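Local coordinates for protein fumarylacetoacetate hydrolase (PDB 5TI1) that probably hydrolyses fumarylacetoacetate to fumarate and acetoacetate, the last step of phenylalanine and tyrosine breakdown, using a bound divalent metal ion, at residues R23-E28 with V59-S64; T34-I39 with A420-G425; T229-G234 with A354-H359; V243-A248 with L314-E319. All blocks are in the same frame, centred on the assembly; numbering follows the deposited sequence.

Interaction 1. Residues R23-E28 with V59-S64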
loop_
_atom_site.group_PDB
_atom_site.type_symbol
_atom_site.label_atom_id
_atom_site.label_comp_id
_atom_site.label_asym_id
_atom_site.label_seq_id
_atom_site.Cartn_x
_atom_site.Cartn_y
_atom_site.Cartn_z
ATOM N N ARG B 23 -6.331 -39.807 8.407
ATOM C CA ARG B 23 -5.711 -39.954 7.100
ATOM C C ARG B 23 -4.200 -39.766 7.196
ATOM O O ARG B 23 -3.698 -38.985 8.007
ATOM C CB ARG B 23 -6.309 -38.951 6.116
ATOM C CG ARG B 23 -5.823 -39.113 4.691
ATOM C CD ARG B 23 -6.527 -38.129 3.781
ATOM N NE ARG B 23 -7.977 -38.249 3.899
ATOM C CZ ARG B 23 -8.728 -39.034 3.134
ATOM N NH1 ARG B 23 -8.165 -39.776 2.191
ATOM N NH2 ARG B 23 -10.044 -39.075 3.312
ATOM N N LYS B 24 -3.472 -40.515 6.368
ATOM C CA LYS B 24 -2.023 -40.438 6.302
ATOM C C LYS B 24 -1.601 -40.507 4.841
ATOM O O LYS B 24 -2.378 -40.894 3.964
ATOM C CB LYS B 24 -1.351 -41.565 7.113
ATOM C CG LYS B 24 -1.722 -41.584 8.587
ATOM C CD LYS B 24 -1.212 -40.354 9.321
ATOM C CE LYS B 24 -1.920 -40.183 10.659
ATOM N NZ LYS B 24 -1.541 -38.926 11.369
ATOM N N SER B 25 -0.345 -40.146 4.591
ATOM C CA SER B 25 0.204 -40.067 3.248
ATOM C C SER B 25 1.227 -41.168 3.006
ATOM O O SER B 25 1.849 -41.689 3.936
ATOM C CB SER B 25 0.864 -38.700 3.009
ATOM O OG SER B 25 1.422 -38.620 1.705
ATOM N N TRP B 26 1.402 -41.511 1.731
ATOM C CA TRP B 26 2.541 -42.331 1.340
ATOM C C TRP B 26 3.838 -41.531 1.262
ATOM O O TRP B 26 4.895 -42.122 1.020
ATOM C CB TRP B 26 2.274 -43.028 0.003
ATOM C CG TRP B 26 1.755 -42.129 -1.058
ATOM C CD1 TRP B 26 0.450 -41.939 -1.400
ATOM C CD2 TRP B 26 2.524 -41.298 -1.930
ATOM N NE1 TRP B 26 0.357 -41.036 -2.432
ATOM C CE2 TRP B 26 1.618 -40.621 -2.770
ATOM C CE3 TRP B 26 3.890 -41.049 -2.074
ATOM C CZ2 TRP B 26 2.034 -39.723 -3.746
ATOM C CZ3 TRP B 26 4.300 -40.151 -3.042
ATOM C CH2 TRP B 26 3.376 -39.499 -3.865
ATOM N N VAL B 27 3.784 -40.211 1.440
ATOM C CA VAL B 27 4.984 -39.419 1.727
ATOM C C VAL B 27 5.239 -39.585 3.223
ATOM O O VAL B 27 4.546 -38.985 4.043
ATOM C CB VAL B 27 4.812 -37.947 1.339
ATOM C CG1 VAL B 27 6.101 -37.163 1.589
ATOM C CG2 VAL B 27 4.368 -37.820 -0.118
ATOM N N GLU B 28 6.209 -40.425 3.590
ATOM C CA GLU B 28 6.309 -40.833 4.990
ATOM C C GLU B 28 6.624 -39.655 5.905
ATOM O O GLU B 28 6.074 -39.559 7.009
ATOM C CB GLU B 28 7.356 -41.936 5.168
ATOM C CG GLU B 28 7.331 -42.552 6.568
ATOM C CD GLU B 28 5.951 -43.099 6.955
ATOM O OE1 GLU B 28 5.304 -43.763 6.111
ATOM O OE2 GLU B 28 5.511 -42.857 8.103
ATOM N N VAL B 59 2.755 -27.282 -3.296
ATOM C CA VAL B 59 2.064 -27.633 -2.064
ATOM C C VAL B 59 3.020 -28.455 -1.212
ATOM O O VAL B 59 3.559 -29.467 -1.675
ATOM C CB VAL B 59 0.754 -28.400 -2.343
ATOM C CG1 VAL B 59 0.160 -28.931 -1.051
ATOM C CG2 VAL B 59 -0.244 -27.491 -3.036
ATOM N N ALA B 60 3.235 -28.015 0.026
ATOM C CA ALA B 60 4.131 -28.734 0.924
ATOM C C ALA B 60 3.480 -30.016 1.422
ATOM O O ALA B 60 2.295 -30.043 1.776
ATOM C CB ALA B 60 4.520 -27.861 2.114
ATOM N N ILE B 61 4.268 -31.085 1.455
ATOM C CA ILE B 61 3.835 -32.343 2.048
ATOM C C ILE B 61 5.071 -33.006 2.651
ATOM O O ILE B 61 6.067 -33.246 1.955
ATOM C CB ILE B 61 3.114 -33.229 1.011
ATOM C CG1 ILE B 61 2.530 -34.476 1.679
ATOM C CG2 ILE B 61 4.004 -33.551 -0.191
ATOM C CD1 ILE B 61 1.299 -34.174 2.505
ATOM N N GLY B 62 5.036 -33.248 3.963
ATOM C CA GLY B 62 6.226 -33.727 4.645
ATOM C C GLY B 62 7.384 -32.782 4.403
ATOM O O GLY B 62 7.226 -31.554 4.401
ATOM N N ASP B 63 8.562 -33.353 4.155
ATOM C CA ASP B 63 9.741 -32.559 3.838
ATOM C C ASP B 63 9.871 -32.274 2.339
ATOM O O ASP B 63 10.939 -31.854 1.886
ATOM C CB ASP B 63 11.005 -33.245 4.386
ATOM C CG ASP B 63 11.248 -34.622 3.785
ATOM O OD1 ASP B 63 10.574 -34.982 2.797
ATOM O OD2 ASP B 63 12.122 -35.358 4.306
ATOM N N SER B 64 8.811 -32.478 1.565
ATOM C CA SER B 64 8.871 -32.326 0.119
ATOM C C SER B 64 7.862 -31.274 -0.355
ATOM O O SER B 64 7.220 -30.582 0.440
ATOM C CB SER B 64 8.643 -33.678 -0.561
ATOM O OG SER B 64 9.733 -34.546 -0.316
#
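Val27 packs against Ile61 where its CA comes 6.5 Å from that of Gly62, the irregular chain of 23-28 lying against the type II' beta turn that runs from Ile61 to Ser64 and joins strands 56-61 and 64-67 as a beta hairpin. The turn is closed by two backbone hydrogen bonds between Ile61 and Ser64, and Gly62 takes the positive phi of its second position. Val27 meets Ile61 through its branch carbon, Val27 CB lying 4.2 Å from Ile61 CG1. The CG1 methyl of Val27 lies anti to the backbone N (chi1 -177°), which sets it 3.9 Å from Ile61 O, the carbonyl that accepts the turn's own bond from Ser64 N. The other methyl, CG2, lies over one face of the Trp26 ring near its rim, 3.7 Å above the plane. Ser25 adds a looser touch, OG lying 4.3 Å from Ile61 CG1. This hydroxyl is already engaged: it accepts from Val27 N at 2.9 Å in an ST turn and is also hydrogen-bonded to Leu116 O, at the end of helix 102-116. Ile61 rests on the same Leu116. With no hydrogen bond between the segments, the contact is mainly apolar and buried; the Val27-Ile61 packing is its main direct link, and the hydrogen bond of Asp63 N to Ser29 OG ties the turn to the same chain just beyond 23-28.

Interaction 2. Residues T34-I39 with A420-G425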
loop_
_atom_site.group_PDB
_atom_site.type_symbol
_atom_site.label_atom_id
_atom_site.label_comp_id
_atom_site.label_asym_id
_atom_site.label_seq_id
_atom_site.Cartn_x
_atom_site.Cartn_y
_atom_site.Cartn_z
ATOM N N THR B 34 4.987 -34.426 14.643
ATOM C CA THR B 34 5.319 -33.039 14.944
ATOM C C THR B 34 5.665 -32.213 13.707
ATOM O O THR B 34 5.967 -31.022 13.839
ATOM C CB THR B 34 6.482 -32.989 15.929
ATOM O OG1 THR B 34 7.600 -33.677 15.361
ATOM C CG2 THR B 34 6.084 -33.653 17.237
ATOM N N GLY B 35 5.646 -32.811 12.519
ATOM C CA GLY B 35 5.909 -32.053 11.316
ATOM C C GLY B 35 4.768 -31.114 10.977
ATOM O O GLY B 35 3.597 -31.381 11.263
ATOM N N ASP B 36 5.121 -29.992 10.347
ATOM C CA ASP B 36 4.116 -28.991 10.002
ATOM C C ASP B 36 3.227 -29.446 8.849
ATOM O O ASP B 36 2.049 -29.069 8.790
ATOM C CB ASP B 36 4.790 -27.662 9.634
ATOM C CG ASP B 36 5.262 -26.882 10.854
ATOM O OD1 ASP B 36 4.633 -26.990 11.930
ATOM O OD2 ASP B 36 6.269 -26.156 10.739
ATOM N N PHE B 37 3.760 -30.247 7.932
ATOM C CA PHE B 37 3.102 -30.457 6.652
ATOM C C PHE B 37 2.455 -31.836 6.555
ATOM O O PHE B 37 2.762 -32.635 5.664
ATOM C CB PHE B 37 4.119 -30.189 5.551
ATOM C CG PHE B 37 4.793 -28.851 5.712
ATOM C CD1 PHE B 37 4.028 -27.693 5.796
ATOM C CD2 PHE B 37 6.173 -28.751 5.841
ATOM C CE1 PHE B 37 4.629 -26.456 5.973
ATOM C CE2 PHE B 37 6.786 -27.512 6.015
ATOM C CZ PHE B 37 6.013 -26.367 6.077
ATOM N N SER B 38 1.547 -32.102 7.487
ATOM C CA SER B 38 0.713 -33.294 7.461
ATOM C C SER B 38 -0.139 -33.313 6.198
ATOM O O SER B 38 -0.360 -32.287 5.555
ATOM C CB SER B 38 -0.200 -33.311 8.684
ATOM O OG SER B 38 -0.832 -32.036 8.807
ATOM N N ILE B 39 -0.662 -34.496 5.861
ATOM C CA ILE B 39 -1.575 -34.567 4.723
ATOM C C ILE B 39 -2.811 -33.715 4.970
ATOM O O ILE B 39 -3.521 -33.358 4.023
ATOM C CB ILE B 39 -1.954 -36.032 4.410
ATOM C CG1 ILE B 39 -2.472 -36.160 2.974
ATOM C CG2 ILE B 39 -2.968 -36.544 5.413
ATOM C CD1 ILE B 39 -2.905 -37.568 2.595
ATOM N N ALA B 420 7.688 -19.315 14.409
ATOM C CA ALA B 420 7.199 -20.630 14.034
ATOM C C ALA B 420 5.791 -20.802 14.585
ATOM O O ALA B 420 5.420 -20.182 15.586
ATOM C CB ALA B 420 8.105 -21.750 14.559
ATOM N N GLY B 421 5.012 -21.663 13.944
ATOM C CA GLY B 421 3.623 -21.819 14.335
ATOM C C GLY B 421 3.026 -23.108 13.838
ATOM O O GLY B 421 3.376 -23.601 12.762
ATOM N N TRP B 422 2.081 -23.641 14.619
ATOM C CA TRP B 422 1.353 -24.829 14.208
ATOM C C TRP B 422 0.048 -24.911 14.983
ATOM O O TRP B 422 -0.081 -24.355 16.079
ATOM C CB TRP B 422 2.181 -26.105 14.424
ATOM C CG TRP B 422 2.697 -26.229 15.809
ATOM C CD1 TRP B 422 2.058 -26.795 16.885
ATOM C CD2 TRP B 422 3.963 -25.777 16.283
ATOM N NE1 TRP B 422 2.850 -26.706 17.997
ATOM C CE2 TRP B 422 4.029 -26.089 17.655
ATOM C CE3 TRP B 422 5.049 -25.126 15.681
ATOM C CZ2 TRP B 422 5.143 -25.780 18.435
ATOM C CZ3 TRP B 422 6.150 -24.821 16.457
ATOM C CH2 TRP B 422 6.192 -25.150 17.819
ATOM N N CYS B 423 -0.928 -25.581 14.380
ATOM C CA CYS B 423 -2.107 -26.036 15.095
ATOM C C CYS B 423 -1.854 -27.468 15.541
ATOM O O CYS B 423 -1.455 -28.307 14.729
ATOM C CB CYS B 423 -3.350 -25.958 14.212
ATOM S SG CYS B 423 -3.661 -24.315 13.508
ATOM N N GLN B 424 -2.068 -27.738 16.829
ATOM C CA GLN B 424 -1.870 -29.070 17.390
ATOM C C GLN B 424 -3.185 -29.842 17.386
ATOM O O GLN B 424 -4.169 -29.402 17.990
ATOM C CB GLN B 424 -1.323 -28.976 18.812
ATOM C CG GLN B 424 -0.976 -30.322 19.441
ATOM C CD GLN B 424 0.171 -31.016 18.737
ATOM O OE1 GLN B 424 1.306 -30.526 18.729
ATOM N NE2 GLN B 424 -0.118 -32.161 18.132
ATOM N N GLY B 425 -3.203 -30.981 16.692
ATOM C CA GLY B 425 -4.289 -31.929 16.761
ATOM C C GLY B 425 -3.897 -33.164 17.556
ATOM O O GLY B 425 -2.879 -33.196 18.245
#
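Asp36 approaches the end of strand 416-424 at Gly421 and Trp422, where this strand lies between 321-331 and 429-440 in a mixed beta-sheet of the FAH-family C-terminal region. The 34-39 loop, which precedes strand 44-49, thus reaches from the N-terminal part of the chain onto that sheet. Along 420-425, Gly421 comes first: its carbonyl O lies 3.7 Å from Asp36 OD1, a contact between two oxygens with no hydrogen bond, while its backbone pairs with Phe432 in the neighbouring strand. Trp422 follows, its CA 6.5 Å from that of Asp36. Its side chain touches Thr325 and Glu327 of strand 321-331, with Arg429 making a cation-pi contact to the indole. Carboxylate and indole planes are inclined by 31°, and the acid's approach to the ring is oblique. Further on, Gln424 bends its amide onward to the next residue, NE2 giving Gly425 O a straight bond of 3.0 Å with an N-H...O angle of 179°, while OE1 is bonded to Arg429. The carboxylate of Asp36 is held from the next strand, since OD2 accepts from Gly433 N, and Asp36 also shares a backbone bond with Gly431. With OD2 so fixed, the other oxygen, OD1, comes to rest 3.6 Å from Trp422 CB.

Interaction 3. Residues T229-G234 with A354-H359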
loop_
_atom_site.group_PDB
_atom_site.type_symbol
_atom_site.label_atom_id
_atom_site.label_comp_id
_atom_site.label_asym_id
_atom_site.label_seq_id
_atom_site.Cartn_x
_atom_site.Cartn_y
_atom_site.Cartn_z
ATOM N N THR B 229 0.279 -12.858 12.822
ATOM C CA THR B 229 -0.117 -13.603 11.640
ATOM C C THR B 229 -0.617 -12.629 10.576
ATOM O O THR B 229 -1.065 -11.516 10.871
ATOM C CB THR B 229 -1.223 -14.608 11.944
ATOM O OG1 THR B 229 -2.404 -13.883 12.263
ATOM C CG2 THR B 229 -0.841 -15.514 13.138
ATOM N N GLY B 230 -0.544 -13.059 9.325
ATOM C CA GLY B 230 -1.181 -12.296 8.268
ATOM C C GLY B 230 -2.147 -13.174 7.512
ATOM O O GLY B 230 -1.809 -14.314 7.176
ATOM N N PHE B 231 -3.357 -12.694 7.255
ATOM C CA PHE B 231 -4.234 -13.446 6.377
ATOM C C PHE B 231 -4.280 -12.794 5.002
ATOM O O PHE B 231 -4.033 -11.596 4.849
ATOM C CB PHE B 231 -5.640 -13.622 6.967
ATOM C CG PHE B 231 -6.417 -12.345 7.218
ATOM C CD1 PHE B 231 -7.326 -11.866 6.279
ATOM C CD2 PHE B 231 -6.326 -11.686 8.434
ATOM C CE1 PHE B 231 -8.102 -10.735 6.538
ATOM C CE2 PHE B 231 -7.105 -10.553 8.696
ATOM C CZ PHE B 231 -7.994 -10.083 7.745
ATOM N N VAL B 232 -4.556 -13.613 3.995
ATOM C CA VAL B 232 -4.433 -13.227 2.597
ATOM C C VAL B 232 -5.827 -13.244 1.976
ATOM O O VAL B 232 -6.568 -14.221 2.128
ATOM C CB VAL B 232 -3.456 -14.164 1.863
ATOM C CG1 VAL B 232 -3.514 -13.958 0.370
ATOM C CG2 VAL B 232 -2.010 -13.949 2.387
ATOM N N ILE B 233 -6.184 -12.150 1.292
ATOM C CA ILE B 233 -7.510 -12.006 0.697
ATOM C C ILE B 233 -7.639 -12.947 -0.489
ATOM O O ILE B 233 -6.787 -12.959 -1.386
ATOM C CB ILE B 233 -7.764 -10.547 0.270
ATOM C CG1 ILE B 233 -7.879 -9.642 1.494
ATOM C CG2 ILE B 233 -9.070 -10.441 -0.539
ATOM C CD1 ILE B 233 -9.011 -10.055 2.451
ATOM N N GLY B 234 -8.721 -13.727 -0.510
ATOM C CA GLY B 234 -8.986 -14.626 -1.615
ATOM C C GLY B 234 -10.065 -14.120 -2.554
ATOM O O GLY B 234 -10.129 -14.518 -3.722
ATOM N N ALA B 354 -12.510 -11.718 10.840
ATOM C CA ALA B 354 -13.781 -11.273 10.284
ATOM C C ALA B 354 -14.063 -9.831 10.678
ATOM O O ALA B 354 -14.438 -8.999 9.839
ATOM C CB ALA B 354 -14.908 -12.200 10.751
ATOM N N GLN B 355 -13.862 -9.513 11.957
ATOM C CA GLN B 355 -14.133 -8.162 12.423
ATOM C C GLN B 355 -13.165 -7.168 11.801
ATOM O O GLN B 355 -13.560 -6.056 11.429
ATOM C CB GLN B 355 -14.070 -8.123 13.946
ATOM C CG GLN B 355 -15.209 -8.903 14.593
ATOM C CD GLN B 355 -15.087 -8.970 16.096
ATOM O OE1 GLN B 355 -13.995 -9.192 16.636
ATOM N NE2 GLN B 355 -16.208 -8.783 16.787
ATOM N N GLN B 356 -11.897 -7.562 11.665
ATOM C CA GLN B 356 -10.901 -6.677 11.077
ATOM C C GLN B 356 -11.262 -6.331 9.640
ATOM O O GLN B 356 -11.206 -5.166 9.240
ATOM C CB GLN B 356 -9.518 -7.327 11.156
ATOM C CG GLN B 356 -8.961 -7.410 12.573
ATOM C CD GLN B 356 -7.741 -8.314 12.671
ATOM O OE1 GLN B 356 -7.579 -9.240 11.879
ATOM N NE2 GLN B 356 -6.880 -8.044 13.648
ATOM N N LEU B 357 -11.630 -7.337 8.844
ATOM C CA LEU B 357 -12.003 -7.083 7.456
ATOM C C LEU B 357 -13.287 -6.262 7.375
ATOM O O LEU B 357 -13.401 -5.347 6.545
ATOM C CB LEU B 357 -12.167 -8.405 6.714
ATOM C CG LEU B 357 -12.403 -8.310 5.210
ATOM C CD1 LEU B 357 -11.225 -7.588 4.526
ATOM C CD2 LEU B 357 -12.637 -9.710 4.642
ATOM N N ALA B 358 -14.254 -6.570 8.237
ATOM C CA ALA B 358 -15.496 -5.805 8.278
ATOM C C ALA B 358 -15.213 -4.336 8.552
ATOM O O ALA B 358 -15.712 -3.449 7.846
ATOM C CB ALA B 358 -16.428 -6.389 9.340
ATOM N N HIS B 359 -14.373 -4.061 9.549
ATOM C CA HIS B 359 -14.011 -2.677 9.820
ATOM C C HIS B 359 -13.194 -2.079 8.678
ATOM O O HIS B 359 -13.419 -0.925 8.294
ATOM C CB HIS B 359 -13.252 -2.580 11.135
ATOM C CG HIS B 359 -12.888 -1.181 11.504
ATOM N ND1 HIS B 359 -13.812 -0.270 11.967
ATOM C CD2 HIS B 359 -11.707 -0.521 11.440
ATOM C CE1 HIS B 359 -13.211 0.883 12.196
ATOM N NE2 HIS B 359 -11.935 0.759 11.882
#
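Phe231 and Gln356 meet with their flat groups only 18° from parallel, yet they do not stack: Gln356 OE1 comes to the edge of the phenyl ring, near its plane, 3.5 Å from Phe231 CE2. The phenylalanine stands on strand 223-233, where a chi1 of 62° tucks CG over the backbone, flanked by N and C, and the ring projects toward helix 353-362. From the helix, Gln356 answers with a chain extended beyond CG, delivering its amide oxygen to that rim. The next residue, Leu357, makes the second meeting, reaching tip to tip toward Ile233, with Leu357 CD1 3.9 Å from Ile233 CD1. Met373 of strand 372-374, next to 223-233 in the sheet, touches Phe231, Ile233 and Leu357, filling in between helix and sheet. The nitrogen end of the Gln356 amide bonds to Ser156 OG and weakly to Ser375 O. The Gln356 side chain lies about 7 Å from that of Asp153, a magnesium ligand, and about 10 Å from the ion itself. Helix-on-sheet packing here is therefore apolar at Leu357 and slightly polar at Gln356, where bonds through NE2 probably fix the amide's rotation and leave OE1 facing the weakly positive C-H rim of Phe231.

Interaction 4. Residues V243-A248 with L314-E319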
loop_
_atom_site.group_PDB
_atom_site.type_symbol
_atom_site.label_atom_id
_atom_site.label_comp_id
_atom_site.label_asym_id
_atom_site.label_seq_id
_atom_site.Cartn_x
_atom_site.Cartn_y
_atom_site.Cartn_z
ATOM N N VAL B 243 -17.853 -5.146 3.246
ATOM C CA VAL B 243 -17.988 -6.578 3.524
ATOM C C VAL B 243 -18.565 -6.732 4.925
ATOM O O VAL B 243 -18.004 -6.195 5.888
ATOM C CB VAL B 243 -16.640 -7.304 3.414
ATOM C CG1 VAL B 243 -16.813 -8.794 3.700
ATOM C CG2 VAL B 243 -16.028 -7.083 2.052
ATOM N N THR B 244 -19.687 -7.446 5.048
ATOM C CA THR B 244 -20.286 -7.620 6.365
ATOM C C THR B 244 -19.447 -8.586 7.193
ATOM O O THR B 244 -18.669 -9.397 6.669
ATOM C CB THR B 244 -21.740 -8.126 6.288
ATOM O OG1 THR B 244 -21.774 -9.482 5.825
ATOM C CG2 THR B 244 -22.589 -7.244 5.358
ATOM N N CYS B 245 -19.596 -8.476 8.512
ATOM C CA CYS B 245 -18.806 -9.324 9.394
ATOM C C CYS B 245 -19.125 -10.790 9.152
ATOM O O CYS B 245 -18.220 -11.632 9.104
ATOM C CB CYS B 245 -19.053 -8.943 10.849
ATOM S SG CYS B 245 -17.817 -9.614 11.955
ATOM N N ALA B 246 -20.410 -11.108 8.973
ATOM C CA ALA B 246 -20.811 -12.489 8.733
ATOM C C ALA B 246 -20.250 -13.027 7.421
ATOM O O ALA B 246 -20.012 -14.236 7.298
ATOM C CB ALA B 246 -22.338 -12.598 8.744
ATOM N N ASP B 247 -20.044 -12.160 6.434
ATOM C CA ASP B 247 -19.569 -12.577 5.122
ATOM C C ASP B 247 -18.049 -12.559 5.020
ATOM O O ASP B 247 -17.502 -13.055 4.032
ATOM C CB ASP B 247 -20.185 -11.672 4.039
ATOM C CG ASP B 247 -19.812 -12.091 2.623
ATOM O OD1 ASP B 247 -19.900 -13.300 2.314
ATOM O OD2 ASP B 247 -19.444 -11.205 1.813
ATOM N N ALA B 248 -17.371 -12.053 6.048
ATOM C CA ALA B 248 -15.962 -11.681 5.923
ATOM C C ALA B 248 -15.073 -12.886 5.631
ATOM O O ALA B 248 -14.228 -12.838 4.727
ATOM C CB ALA B 248 -15.514 -10.973 7.199
ATOM N N LEU B 314 -19.946 -4.787 13.720
ATOM C CA LEU B 314 -18.798 -5.598 14.116
ATOM C C LEU B 314 -19.175 -6.904 14.811
ATOM O O LEU B 314 -18.277 -7.660 15.209
ATOM C CB LEU B 314 -17.871 -4.787 15.031
ATOM C CG LEU B 314 -17.073 -3.678 14.349
ATOM C CD1 LEU B 314 -16.550 -2.693 15.371
ATOM C CD2 LEU B 314 -15.935 -4.273 13.549
ATOM N N ARG B 315 -20.462 -7.200 14.965
ATOM C CA ARG B 315 -20.895 -8.361 15.732
ATOM C C ARG B 315 -20.950 -9.605 14.852
ATOM O O ARG B 315 -21.279 -9.527 13.669
ATOM C CB ARG B 315 -22.268 -8.106 16.360
ATOM C CG ARG B 315 -22.301 -6.918 17.298
ATOM C CD ARG B 315 -23.680 -6.719 17.890
ATOM N NE ARG B 315 -23.790 -5.406 18.518
ATOM C CZ ARG B 315 -24.930 -4.857 18.924
ATOM N NH1 ARG B 315 -26.079 -5.505 18.771
ATOM N NH2 ARG B 315 -24.919 -3.653 19.482
ATOM N N HIS B 316 -20.608 -10.756 15.434
ATOM C CA HIS B 316 -20.814 -12.026 14.750
ATOM C C HIS B 316 -21.071 -13.128 15.770
ATOM O O HIS B 316 -20.405 -13.197 16.808
ATOM C CB HIS B 316 -19.635 -12.411 13.830
ATOM C CG HIS B 316 -18.284 -12.404 14.491
ATOM N ND1 HIS B 316 -18.106 -12.503 15.854
ATOM C CD2 HIS B 316 -17.041 -12.311 13.960
ATOM C CE1 HIS B 316 -16.816 -12.467 16.135
ATOM N NE2 HIS B 316 -16.144 -12.354 15.003
ATOM N N ASP B 317 -22.054 -13.972 15.466
ATOM C CA ASP B 317 -22.345 -15.169 16.234
ATOM C C ASP B 317 -21.332 -16.268 15.924
ATOM O O ASP B 317 -20.630 -16.241 14.905
ATOM C CB ASP B 317 -23.754 -15.681 15.926
ATOM C CG ASP B 317 -24.824 -14.662 16.231
ATOM O OD1 ASP B 317 -24.751 -14.036 17.309
ATOM O OD2 ASP B 317 -25.733 -14.486 15.390
ATOM N N GLY B 318 -21.282 -17.254 16.810
ATOM C CA GLY B 318 -20.433 -18.400 16.614
ATOM C C GLY B 318 -18.984 -18.121 16.971
ATOM O O GLY B 318 -18.629 -17.095 17.561
ATOM N N GLU B 319 -18.136 -19.073 16.597
ATOM C CA GLU B 319 -16.724 -19.057 16.948
ATOM C C GLU B 319 -15.891 -18.569 15.766
ATOM O O GLU B 319 -16.052 -19.047 14.638
ATOM C CB GLU B 319 -16.259 -20.446 17.386
ATOM C CG GLU B 319 -16.955 -20.965 18.628
ATOM C CD GLU B 319 -16.569 -22.396 18.949
ATOM O OE1 GLU B 319 -15.844 -23.015 18.139
ATOM O OE2 GLU B 319 -16.994 -22.901 20.008
#
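Cys245, in the short, weakly bonded helical turn about 245-248, lodges its side chain against three consecutive residues of the loop before strand 321-331: Leu314, Arg315 and His316. Its SG lies anti to the backbone N (chi1 -164°), a setting that carries the sulfur outward from the helix to the imidazole of His316. There Cys245 SG comes 3.4 Å from His316 CD2, the closest approach between the segments, and stands 4.2 Å from the ring centroid. The line from centroid to sulfur leans 53° off the ring normal, an oblique sulfur-aromatic contact. His316 meets it with CG placed between the backbone N and the carbonyl carbon (chi1 53°), which turns the ring so that its CD2 and CG border the sulfur; CB, where the ring starts, lies near it too. The cysteine also touches main chain: Cys245 CB is 3.6 Å from Arg315 O, and SG itself is 3.8 Å from Leu314 O. The side chains of Leu314 and Arg315 set out away from the helix, Leu314 packing on Gln206 of the second subunit and Arg315 bonding through NE to Pro310 O. At the start of the helix Thr244 is the N-cap, its OG1 accepting from Asp247 N at 3.2 Å. The His316 ring has further support: NE2 is hydrogen-bonded to Thr352 OG1, and the ring stacks with that of His320. No hydrogen bond spans the two segments, so cohesion rests on a polarisable sulfur set against a ring and two carbonyls, while the Thr352 bond and the His320 stack probably fix the imidazole that receives it.

In the fold
Interactions 1 and 2 form one neighbourhood, with centres 12 Å apart: Gly62 N lies 2.9 Å from Phe37 O, a probable hydrogen bond, and Ile61 packs on Ile39. Their segments alternate along the chain, so the early loop 23-39 joins the N-terminal hairpin to strand 416-424 of the C-terminal region. Interactions 3 and 4 form a second pair, centres 11 Å apart, meeting at helix 353-362: Gln355 NE2 probably bonds to Leu314 O at 2.8 Å. Interaction 4 is nested within the loop closed by interaction 3, and both lie inside that closed by interaction 2, whose centre is 22 Å from that of interaction 3. In interaction 3 the Gln356 side chain is about 10 Å from the magnesium, without touching it.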